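Local coordinates for cellulose-binding protein (Saccharophagus degradans, PDB 2X32) that binds an octaprenyl diphosphate, its chain enclosed by the curled antiparallel sheet of a YceI-like domain, and is implicated in plant cell wall breakdown, at residues T58-D61 / V62-G65; G65-R68 / D69-E73; I152-L155 / R156-S160. All coordinates share one frame; numbering follows the deposited sequence.

Contact 1: T58-D61 / V62-G65; sequences TGID and VRNG. With OTP ((2E,6E,10E,14E,18E,22E,26E)-3,7,11,15,19,23,27,31-octamethyldotriaconta-2,6,10,14,18,22,26,30-octaenyl trihydrogen diphosphate), chain C.
Thr58 is held by two side chains of the first turn of helix 61-72, Arg63 and Asn64, and polar bonds carry most of the contact. Arg63 takes it side-on with two nitrogens: NE gives its hydrogen to Thr58 OG1 at 2.9 Å, and Arg63 NH2 reaches Thr58 O at 2.9 Å. Both oxygens lie near the guanidinium plane, so the pair fixes the rotation of that group. Asn64 works from the other side of the hydroxyl. Its OD1 accepts Thr58 N at 2.8 Å, fairly straight, and also Thr58 OG1 at 2.8 Å, the hydroxyl standing well above the amide plane. With chi1 at 76°, OG1 sits between the backbone N and the carbonyl carbon of Thr58, where it can accept from Arg63 while donating to Asn64. Asn64 ND2 binds two waters, one of which passes on to Asp61 OD1.

Backbone bonds begin the helix. Ile60 occupies the N-cap position and its carbonyl O accepts Asn64 N at 2.9 Å; Asp61 O takes Gly65 N one step on.

Apolar contact comes from Ile60, whose CD1 lies over one face of the Arg63 guanidinium, toward its rim and 3.6 Å from Arg63 NH2.

Charged partners complete the site. Glu30 forms a salt bridge with Arg63 NH2, on top of the bond to Thr58. The remaining end nitrogen, Arg63 NH1, meets the ligand: it gives a weak hydrogen bond of 2.9 Å to O2 of the OTP diphosphate. Lys24 NZ also hydrogen-bonds to OTP. Asn64 thus positions Thr58, and Thr58 positions the arginine; held flat in this way, the guanidinium turns NH1 to the diphosphate, whose negative charge it would help to balance.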
loop_
_atom_site.group_PDB
_atom_site.type_symbol
_atom_site.label_atom_id
_atom_site.label_comp_id
_atom_site.label_asym_id
_atom_site.label_seq_id
_atom_site.Cartn_x
_atom_site.Cartn_y
_atom_site.Cartn_z
ATOM N N THR A 58 -10.646 -9.526 -3.181
ATOM C CA THR A 58 -11.513 -9.559 -2.043
ATOM C C THR A 58 -12.096 -10.955 -1.821
ATOM O O THR A 58 -12.926 -11.142 -0.911
ATOM C CB THR A 58 -12.686 -8.549 -2.183
ATOM O OG1 THR A 58 -13.673 -9.063 -3.091
ATOM C CG2 THR A 58 -12.154 -7.147 -2.608
ATOM N N GLY A 59 -11.685 -11.923 -2.637
ATOM C CA GLY A 59 -12.195 -13.289 -2.587
ATOM C C GLY A 59 -13.527 -13.518 -3.266
ATOM O O GLY A 59 -13.988 -14.669 -3.319
ATOM N N ILE A 60 -14.156 -12.474 -3.804
ATOM C CA ILE A 60 -15.488 -12.552 -4.468
ATOM C C ILE A 60 -15.362 -11.781 -5.788
ATOM O O ILE A 60 -15.093 -10.581 -5.807
ATOM C CB ILE A 60 -16.599 -11.904 -3.613
ATOM C CG1 ILE A 60 -16.606 -12.546 -2.213
ATOM C CG2 ILE A 60 -17.981 -11.949 -4.327
ATOM C CD1 ILE A 60 -17.645 -11.972 -1.211
ATOM N N ASP A 61 -15.532 -12.488 -6.901
ATOM C CA ASP A 61 -15.255 -11.887 -8.211
ATOM C C ASP A 61 -16.156 -10.686 -8.515
ATOM O O ASP A 61 -15.683 -9.656 -9.006
ATOM C CB ASP A 61 -15.372 -12.951 -9.308
ATOM C CG ASP A 61 -14.350 -14.020 -9.161
ATOM O OD1 ASP A 61 -13.149 -13.719 -9.299
ATOM O OD2 ASP A 61 -14.731 -15.172 -8.874
ATOM N N VAL A 62 -17.471 -10.784 -8.232
ATOM C CA VAL A 62 -18.358 -9.648 -8.487
ATOM C C VAL A 62 -17.891 -8.438 -7.692
ATOM O O VAL A 62 -17.871 -7.350 -8.176
ATOM C CB VAL A 62 -19.846 -9.973 -8.174
ATOM C CG1 VAL A 62 -20.719 -8.667 -8.108
ATOM C CG2 VAL A 62 -20.383 -10.992 -9.162
ATOM N N ARG A 63 -17.507 -8.641 -6.452
ATOM C CA ARG A 63 -17.076 -7.539 -5.595
ATOM C C ARG A 63 -15.779 -6.940 -6.091
ATOM O O ARG A 63 -15.600 -5.717 -6.100
ATOM C CB ARG A 63 -16.945 -8.003 -4.142
ATOM C CG ARG A 63 -16.506 -6.873 -3.256
ATOM C CD ARG A 63 -16.683 -7.129 -1.802
ATOM N NE ARG A 63 -15.880 -8.268 -1.371
ATOM C CZ ARG A 63 -15.926 -8.735 -0.128
ATOM N NH1 ARG A 63 -16.725 -8.156 0.757
ATOM N NH2 ARG A 63 -15.150 -9.757 0.242
ATOM N N ASN A 64 -14.856 -7.784 -6.533
ATOM C CA ASN A 64 -13.627 -7.261 -7.139
ATOM C C ASN A 64 -13.944 -6.328 -8.276
ATOM O O ASN A 64 -13.329 -5.284 -8.413
ATOM C CB ASN A 64 -12.719 -8.368 -7.673
ATOM C CG ASN A 64 -12.238 -9.346 -6.609
ATOM O OD1 ASN A 64 -12.166 -8.988 -5.424
ATOM N ND2 ASN A 64 -11.793 -10.557 -7.057
ATOM N N GLY A 65 -14.902 -6.707 -9.112
ATOM C CA GLY A 65 -15.256 -5.900 -10.253
ATOM C C GLY A 65 -15.847 -4.560 -9.835
ATOM O O GLY A 65 -15.519 -3.523 -10.418
HETATM O O7 OTP C . -22.594 -7.633 2.717
HETATM P P2 OTP C . -22.653 -8.009 1.259
HETATM O O5 OTP C . -24.038 -7.837 0.662
HETATM O O6 OTP C . -21.987 -9.316 0.924
HETATM O O4 OTP C . -21.779 -6.820 0.521
HETATM P P1 OTP C . -20.343 -6.975 -0.204
HETATM O O2 OTP C . -19.331 -7.000 0.925
HETATM O O3 OTP C . -20.313 -7.956 -1.358
HETATM O O1 OTP C . -19.990 -5.544 -0.874
HETATM C C40 OTP C . -19.692 -4.452 0.019
HETATM C C39 OTP C . -18.268 -3.935 -0.220
HETATM C C37 OTP C . -17.410 -3.695 0.754
HETATM C C38 OTP C . -17.631 -3.920 2.255
HETATM C C36 OTP C . -16.035 -3.129 0.413
HETATM C C35 OTP C . -15.841 -1.682 0.782
HETATM C C34 OTP C . -14.397 -1.228 0.495
HETATM C C32 OTP C . -13.700 -0.344 1.218
HETATM C C33 OTP C . -14.225 0.243 2.484
HETATM C C31 OTP C . -12.245 -0.085 0.800
HETATM C C30 OTP C . -11.834 1.337 0.511
HETATM C C29 OTP C . -10.342 1.451 0.217
HETATM C C27 OTP C . -9.579 2.474 0.586
HETATM C C28 OTP C . -10.090 3.746 1.258
HETATM C C26 OTP C . -8.078 2.438 0.398
HETATM C C25 OTP C . -7.489 1.158 -0.154
HETATM C C24 OTP C . -5.975 1.004 0.069
HETATM C C22 OTP C . -5.021 1.228 -0.832
HETATM C C23 OTP C . -5.242 1.539 -2.291
HETATM C C21 OTP C . -3.593 1.095 -0.387
HETATM C C20 OTP C . -2.839 2.450 -0.325
HETATM C C19 OTP C . -1.368 2.320 0.071
HETATM C C17 OTP C . -0.842 2.618 1.258
HETATM C C18 OTP C . -1.535 3.305 2.382
HETATM C C16 OTP C . 0.608 2.241 1.522
HETATM C C15 OTP C . 1.472 3.428 1.836
HETATM C C14 OTP C . 2.939 3.089 1.740
HETATM C C12 OTP C . 3.909 3.605 2.534
HETATM C C13 OTP C . 3.593 4.563 3.682
HETATM C C11 OTP C . 5.353 3.265 2.357
HETATM C C10 OTP C . 5.700 2.194 1.403
HETATM C C9 OTP C . 7.146 1.695 1.440
HETATM C C7 OTP C . 8.114 1.970 0.551
HETATM C C8 OTP C . 7.940 2.729 -0.749
HETATM C C6 OTP C . 9.499 1.438 0.833
HETATM C C5 OTP C . 10.432 2.447 1.475
HETATM C C4 OTP C . 11.826 1.921 1.652
HETATM C C2 OTP C . 12.592 2.213 2.708
HETATM C C3 OTP C . 12.274 3.088 3.871
HETATM C C1 OTP C . 13.980 1.639 2.741
HETATM O O HOH W 1 -10.966 -12.763 -5.489
HETATM O O HOH W 2 -12.207 -10.977 -9.885
#

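Contact 2: G65-R68 / D69-E73; sequences GRMR and DYLFE
Met67 O takes two backbone donors from the end of helix 61-72. Phe72 N, five residues on, bonds to it at 2.9 Å and almost in line with the C=O bond, while Leu71 N comes in at 3.2 Å from above the carbonyl plane. Just before it in the chain, Gly65 O accepts Asp69 N at 2.8 Å and Arg66 O accepts Tyr70 N at 2.9 Å. A water joins two charged side chains, accepting from Arg68 NE and donating to Asp69 OD1 at 2.6 Å. Arg68 folds back at chi3 (-50°), which sets one face of its guanidinium over Gly65 CA; a side chain on Gly65 would be crowded there.

The bond from Phe72 to Met67 belongs to a wider pi-type turn at 69-72, which ends the helix before Glu73 takes a positive phi.

Packing gathers on one flank. Met67 runs alongside both Leu71 and Phe72, and in the conformer described, one of two modelled, Met67 CE lies 3.5 Å from Phe72 CE2, obliquely to the ring, with Leu71 CD2 over one face of that ring. Leu71 also touches the isoprenoid chain of OTP, and Phe72 rests on Val56 of strand 56-57. With an alanine at Phe72 the Met67 methyl and Leu71 CD2 would probably lose the ring they share, opening a gap beside Val56 and leaving the methionine end still less confined.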
loop_
_atom_site.group_PDB
_atom_site.type_symbol
_atom_site.label_atom_id
_atom_site.label_comp_id
_atom_site.label_asym_id
_atom_site.label_seq_id
_atom_site.Cartn_x
_atom_site.Cartn_y
_atom_site.Cartn_z
ATOM N N GLY A 65 -14.902 -6.707 -9.112
ATOM C CA GLY A 65 -15.256 -5.900 -10.253
ATOM C C GLY A 65 -15.847 -4.560 -9.835
ATOM O O GLY A 65 -15.519 -3.523 -10.418
ATOM N N ARG A 66 -16.709 -4.602 -8.822
ATOM C CA ARG A 66 -17.315 -3.368 -8.306
ATOM C C ARG A 66 -16.209 -2.479 -7.726
ATOM O O ARG A 66 -16.232 -1.263 -7.897
ATOM C CB ARG A 66 -18.380 -3.675 -7.265
ATOM C CG ARG A 66 -19.626 -4.323 -7.864
ATOM C CD ARG A 66 -20.488 -4.862 -6.777
ATOM N NE ARG A 66 -21.773 -5.351 -7.312
ATOM C CZ ARG A 66 -22.803 -5.733 -6.554
ATOM N NH1 ARG A 66 -22.736 -5.672 -5.217
ATOM N NH2 ARG A 66 -23.926 -6.153 -7.144
ATOM N N MET A 67 -15.227 -3.067 -7.030
ATOM C CA MET A 67 -14.155 -2.238 -6.518
ATOM C C MET A 67 -13.315 -1.633 -7.652
ATOM O O MET A 67 -12.973 -0.451 -7.609
ATOM C CB MET A 67 -13.289 -3.004 -5.533
ATOM C CG MET A 67 -13.958 -3.287 -4.198
ATOM S SD MET A 67 -12.656 -3.861 -3.115
ATOM C CE MET A 67 -11.816 -2.316 -2.794
ATOM N N ARG A 68 -13.008 -2.385 -8.697
ATOM C CA ARG A 68 -12.276 -1.807 -9.814
ATOM C C ARG A 68 -13.044 -0.719 -10.533
ATOM O O ARG A 68 -12.511 0.332 -10.850
ATOM C CB ARG A 68 -11.860 -2.894 -10.808
ATOM C CG ARG A 68 -10.912 -3.963 -10.304
ATOM C CD ARG A 68 -10.547 -4.997 -11.372
ATOM N NE ARG A 68 -11.781 -5.531 -12.055
ATOM C CZ ARG A 68 -12.364 -6.701 -11.818
ATOM N NH1 ARG A 68 -11.877 -7.547 -10.933
ATOM N NH2 ARG A 68 -13.480 -7.057 -12.488
ATOM N N ASP A 69 -14.314 -0.978 -10.815
ATOM C CA ASP A 69 -15.121 -0.112 -11.651
ATOM C C ASP A 69 -15.628 1.135 -10.947
ATOM O O ASP A 69 -15.605 2.224 -11.538
ATOM C CB ASP A 69 -16.303 -0.905 -12.209
ATOM C CG ASP A 69 -15.864 -2.028 -13.171
ATOM O OD1 ASP A 69 -14.696 -2.018 -13.643
ATOM O OD2 ASP A 69 -16.700 -2.917 -13.404
ATOM N N TYR A 70 -16.044 0.978 -9.711
ATOM C CA TYR A 70 -16.764 2.055 -9.032
ATOM C C TYR A 70 -16.051 2.644 -7.863
ATOM O O TYR A 70 -16.381 3.767 -7.477
ATOM C CB TYR A 70 -18.134 1.580 -8.580
ATOM C CG TYR A 70 -18.907 0.975 -9.702
ATOM C CD1 TYR A 70 -19.158 1.678 -10.885
ATOM C CD2 TYR A 70 -19.359 -0.295 -9.580
ATOM C CE1 TYR A 70 -19.883 1.076 -11.929
ATOM C CE2 TYR A 70 -20.047 -0.895 -10.583
ATOM C CZ TYR A 70 -20.295 -0.235 -11.748
ATOM O OH TYR A 70 -21.061 -0.935 -12.692
ATOM N N LEU A 71 -15.052 1.956 -7.309
ATOM C CA LEU A 71 -14.276 2.525 -6.216
ATOM C C LEU A 71 -12.987 3.149 -6.766
ATOM O O LEU A 71 -12.832 4.366 -6.771
ATOM C CB LEU A 71 -14.061 1.526 -5.102
ATOM C CG LEU A 71 -13.199 2.006 -3.953
ATOM C CD1 LEU A 71 -13.996 2.987 -3.102
ATOM C CD2 LEU A 71 -12.658 0.773 -3.182
ATOM N N PHE A 72 -12.047 2.307 -7.209
ATOM C CA PHE A 72 -10.802 2.764 -7.692
ATOM C C PHE A 72 -10.913 3.414 -9.056
ATOM O O PHE A 72 -10.082 4.250 -9.430
ATOM C CB PHE A 72 -9.799 1.631 -7.731
ATOM C CG PHE A 72 -9.547 1.037 -6.369
ATOM C CD1 PHE A 72 -9.187 1.876 -5.302
ATOM C CD2 PHE A 72 -9.614 -0.301 -6.140
ATOM C CE1 PHE A 72 -8.977 1.362 -4.067
ATOM C CE2 PHE A 72 -9.415 -0.823 -4.885
ATOM C CZ PHE A 72 -9.097 -0.034 -3.860
ATOM N N GLU A 73 -11.924 3.011 -9.829
ATOM C CA GLU A 73 -12.148 3.535 -11.214
ATOM C C GLU A 73 -10.922 3.286 -12.064
ATOM O O GLU A 73 -10.327 4.202 -12.603
ATOM C CB GLU A 73 -12.522 5.021 -11.177
ATOM C CG GLU A 73 -13.762 5.273 -10.409
ATOM C CD GLU A 73 -14.193 6.714 -10.553
ATOM O OE1 GLU A 73 -13.677 7.575 -9.851
ATOM O OE2 GLU A 73 -15.067 7.009 -11.405
HETATM O O HOH W 3 -13.204 -4.128 -14.098
#

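Contact 3: I152-L155 / R156-S160; sequences IETL and RNLAS. With OTP ((2E,6E,10E,14E,18E,22E,26E)-3,7,11,15,19,23,27,31-octamethyldotriaconta-2,6,10,14,18,22,26,30-octaenyl trihydrogen diphosphate), chain C.
Glu153 and Arg156 both send CG anti to the backbone N and then fold, the glutamate at chi2 (61°) and the arginine at chi3 (71°), so that carboxylate and guanidinium meet alongside each other on one flank of helix 149-158. Arg156 NE gives a hydrogen bond of 2.7 Å to Glu153 OE1, which lies near the guanidinium plane and is met on the syn side of the carboxylate. The second branch of this salt bridge, Arg156 NH2 to Glu153 OE2, is modelled so short that its exact length is doubtful, and the glutamate has an alternate conformer. The two planes are turned 47° apart, so the fork is twisted rather than flat. Arg156 NH1 adds a bond to Leu161 O, beyond the helix end.

Main-chain bonds between residues four apart run regularly up to that end, from Ile152 O with Arg156 N through to Leu155 O with Ala159 N, the last at 3.1 Å. Ser160, with positive phi and two bonds back into the last turn, closes the helix in a Schellman motif; the bond from Ser160 N to Asn157 O is weak.

The flank that faces OTP is apolar. Ile152 CD1 comes within 3.9 Å of OTP C33 and Leu155 CD1 within 3.9 Å of OTP C35, both lining the pocket along the isoprenoid chain. Farther along, the methyl of Ala159, its CB, sits 3.5 Å from OTP O4, the oxygen that bridges the two phosphorus atoms.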
loop_
_atom_site.group_PDB
_atom_site.type_symbol
_atom_site.label_atom_id
_atom_site.label_comp_id
_atom_site.label_asym_id
_atom_site.label_seq_id
_atom_site.Cartn_x
_atom_site.Cartn_y
_atom_site.Cartn_z
ATOM N N ILE A 152 -17.465 4.293 -2.158
ATOM C CA ILE A 152 -17.939 3.477 -1.033
ATOM C C ILE A 152 -19.462 3.531 -0.939
ATOM O O ILE A 152 -20.099 2.498 -0.753
ATOM C CB ILE A 152 -17.245 3.901 0.284
ATOM C CG1 ILE A 152 -15.759 3.567 0.196
ATOM C CG2 ILE A 152 -17.868 3.162 1.473
ATOM C CD1 ILE A 152 -14.962 3.899 1.438
ATOM N N GLU A 153 -20.046 4.699 -1.184
ATOM C CA GLU A 153 -21.502 4.821 -1.137
ATOM C C GLU A 153 -22.144 4.013 -2.260
ATOM O O GLU A 153 -23.178 3.371 -2.035
ATOM C CB GLU A 153 -21.920 6.270 -1.189
ATOM C CG GLU A 153 -23.427 6.481 -1.083
ATOM C CD GLU A 153 -24.036 5.967 0.203
ATOM O OE1 GLU A 153 -23.287 5.615 1.151
ATOM O OE2 GLU A 153 -25.293 5.941 0.275
ATOM N N THR A 154 -21.534 3.999 -3.432
ATOM C CA THR A 154 -22.017 3.137 -4.532
ATOM C C THR A 154 -21.982 1.687 -4.131
ATOM O O THR A 154 -23.004 0.973 -4.236
ATOM C CB THR A 154 -21.188 3.363 -5.829
ATOM O OG1 THR A 154 -21.361 4.738 -6.170
ATOM C CG2 THR A 154 -21.626 2.464 -6.980
ATOM N N LEU A 155 -20.858 1.235 -3.561
ATOM C CA LEU A 155 -20.766 -0.157 -3.093
ATOM C C LEU A 155 -21.816 -0.446 -2.019
ATOM O O LEU A 155 -22.418 -1.511 -2.021
ATOM C CB LEU A 155 -19.384 -0.443 -2.516
ATOM C CG LEU A 155 -18.204 -0.388 -3.508
ATOM C CD1 LEU A 155 -16.882 -0.639 -2.788
ATOM C CD2 LEU A 155 -18.401 -1.366 -4.571
ATOM N N ARG A 156 -22.037 0.514 -1.125
ATOM C CA ARG A 156 -23.006 0.335 -0.027
ATOM C C ARG A 156 -24.397 0.146 -0.599
ATOM O O ARG A 156 -25.136 -0.792 -0.189
ATOM C CB ARG A 156 -22.961 1.509 0.961
ATOM C CG ARG A 156 -23.832 1.285 2.165
ATOM C CD ARG A 156 -23.789 2.450 3.119
ATOM N NE ARG A 156 -24.469 3.633 2.608
ATOM C CZ ARG A 156 -25.799 3.771 2.581
ATOM N NH1 ARG A 156 -26.604 2.792 2.978
ATOM N NH2 ARG A 156 -26.341 4.887 2.133
ATOM N N ASN A 157 -24.767 1.048 -1.511
ATOM C CA ASN A 157 -26.108 1.051 -2.075
ATOM C C ASN A 157 -26.321 -0.187 -2.951
ATOM O O ASN A 157 -27.430 -0.768 -2.946
ATOM C CB ASN A 157 -26.376 2.350 -2.833
ATOM C CG ASN A 157 -26.623 3.535 -1.907
ATOM O OD1 ASN A 157 -26.031 4.602 -2.072
ATOM N ND2 ASN A 157 -27.562 3.378 -0.968
ATOM N N LEU A 158 -25.278 -0.656 -3.643
ATOM C CA LEU A 158 -25.382 -1.848 -4.470
ATOM C C LEU A 158 -25.598 -3.112 -3.642
ATOM O O LEU A 158 -26.271 -4.048 -4.086
ATOM C CB LEU A 158 -24.151 -2.050 -5.327
ATOM C CG LEU A 158 -24.049 -1.221 -6.590
ATOM C CD1 LEU A 158 -22.688 -1.353 -7.212
ATOM C CD2 LEU A 158 -25.178 -1.589 -7.564
ATOM N N ALA A 159 -25.008 -3.117 -2.451
ATOM C CA ALA A 159 -25.126 -4.226 -1.500
ATOM C C ALA A 159 -26.316 -4.133 -0.555
ATOM O O ALA A 159 -26.500 -5.018 0.297
ATOM C CB ALA A 159 -23.861 -4.270 -0.684
ATOM N N SER A 160 -27.074 -3.049 -0.635
ATOM C CA SER A 160 -28.150 -2.768 0.323
ATOM C C SER A 160 -27.680 -2.741 1.799
ATOM O O SER A 160 -28.394 -3.176 2.718
ATOM C CB SER A 160 -29.305 -3.792 0.169
ATOM O OG SER A 160 -29.713 -3.969 -1.198
HETATM O O7 OTP C . -22.594 -7.633 2.717
HETATM P P2 OTP C . -22.653 -8.009 1.259
HETATM O O5 OTP C . -24.038 -7.837 0.662
HETATM O O6 OTP C . -21.987 -9.316 0.924
HETATM O O4 OTP C . -21.779 -6.820 0.521
HETATM P P1 OTP C . -20.343 -6.975 -0.204
HETATM O O2 OTP C . -19.331 -7.000 0.925
HETATM O O3 OTP C . -20.313 -7.956 -1.358
HETATM O O1 OTP C . -19.990 -5.544 -0.874
HETATM C C40 OTP C . -19.692 -4.452 0.019
HETATM C C39 OTP C . -18.268 -3.935 -0.220
HETATM C C37 OTP C . -17.410 -3.695 0.754
HETATM C C38 OTP C . -17.631 -3.920 2.255
HETATM C C36 OTP C . -16.035 -3.129 0.413
HETATM C C35 OTP C . -15.841 -1.682 0.782
HETATM C C34 OTP C . -14.397 -1.228 0.495
HETATM C C32 OTP C . -13.700 -0.344 1.218
HETATM C C33 OTP C . -14.225 0.243 2.484
HETATM C C31 OTP C . -12.245 -0.085 0.800
HETATM C C30 OTP C . -11.834 1.337 0.511
HETATM C C29 OTP C . -10.342 1.451 0.217
HETATM C C27 OTP C . -9.579 2.474 0.586
HETATM C C28 OTP C . -10.090 3.746 1.258
HETATM C C26 OTP C . -8.078 2.438 0.398
HETATM C C25 OTP C . -7.489 1.158 -0.154
HETATM C C24 OTP C . -5.975 1.004 0.069
HETATM C C22 OTP C . -5.021 1.228 -0.832
HETATM C C23 OTP C . -5.242 1.539 -2.291
HETATM C C21 OTP C . -3.593 1.095 -0.387
HETATM C C20 OTP C . -2.839 2.450 -0.325
HETATM C C19 OTP C . -1.368 2.320 0.071
HETATM C C17 OTP C . -0.842 2.618 1.258
HETATM C C18 OTP C . -1.535 3.305 2.382
HETATM C C16 OTP C . 0.608 2.241 1.522
HETATM C C15 OTP C . 1.472 3.428 1.836
HETATM C C14 OTP C . 2.939 3.089 1.740
HETATM C C12 OTP C . 3.909 3.605 2.534
HETATM C C13 OTP C . 3.593 4.563 3.682
HETATM C C11 OTP C . 5.353 3.265 2.357
HETATM C C10 OTP C . 5.700 2.194 1.403
HETATM C C9 OTP C . 7.146 1.695 1.440
HETATM C C7 OTP C . 8.114 1.970 0.551
HETATM C C8 OTP C . 7.940 2.729 -0.749
HETATM C C6 OTP C . 9.499 1.438 0.833
HETATM C C5 OTP C . 10.432 2.447 1.475
HETATM C C4 OTP C . 11.826 1.921 1.652
HETATM C C2 OTP C . 12.592 2.213 2.708
HETATM C C3 OTP C . 12.274 3.088 3.871
HETATM C C1 OTP C . 13.980 1.639 2.741
#

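In the fold
Contact 1 leads from the loop after strand 56-57 into helix 61-72, and contact 2 carries on along that helix, sharing Gly65, with centres about 10 Å apart; contact 3 comes later in the chain, on helix 149-158, its centre about 14 Å from that of contact 1 and 12 Å from contact 2's. The two helices touch where Arg66 CB meets Leu155 CD2 at 3.5 Å and Tyr70 packs on Thr154. All three lie on the same side of the chain's centre, by the diphosphate end of OTP, while the curled antiparallel sheet surrounds the tail. The helices flank the ligand: contact 1 offers a charge to the diphosphate, contacts 2 and 3 apolar side chains to the isoprenoid.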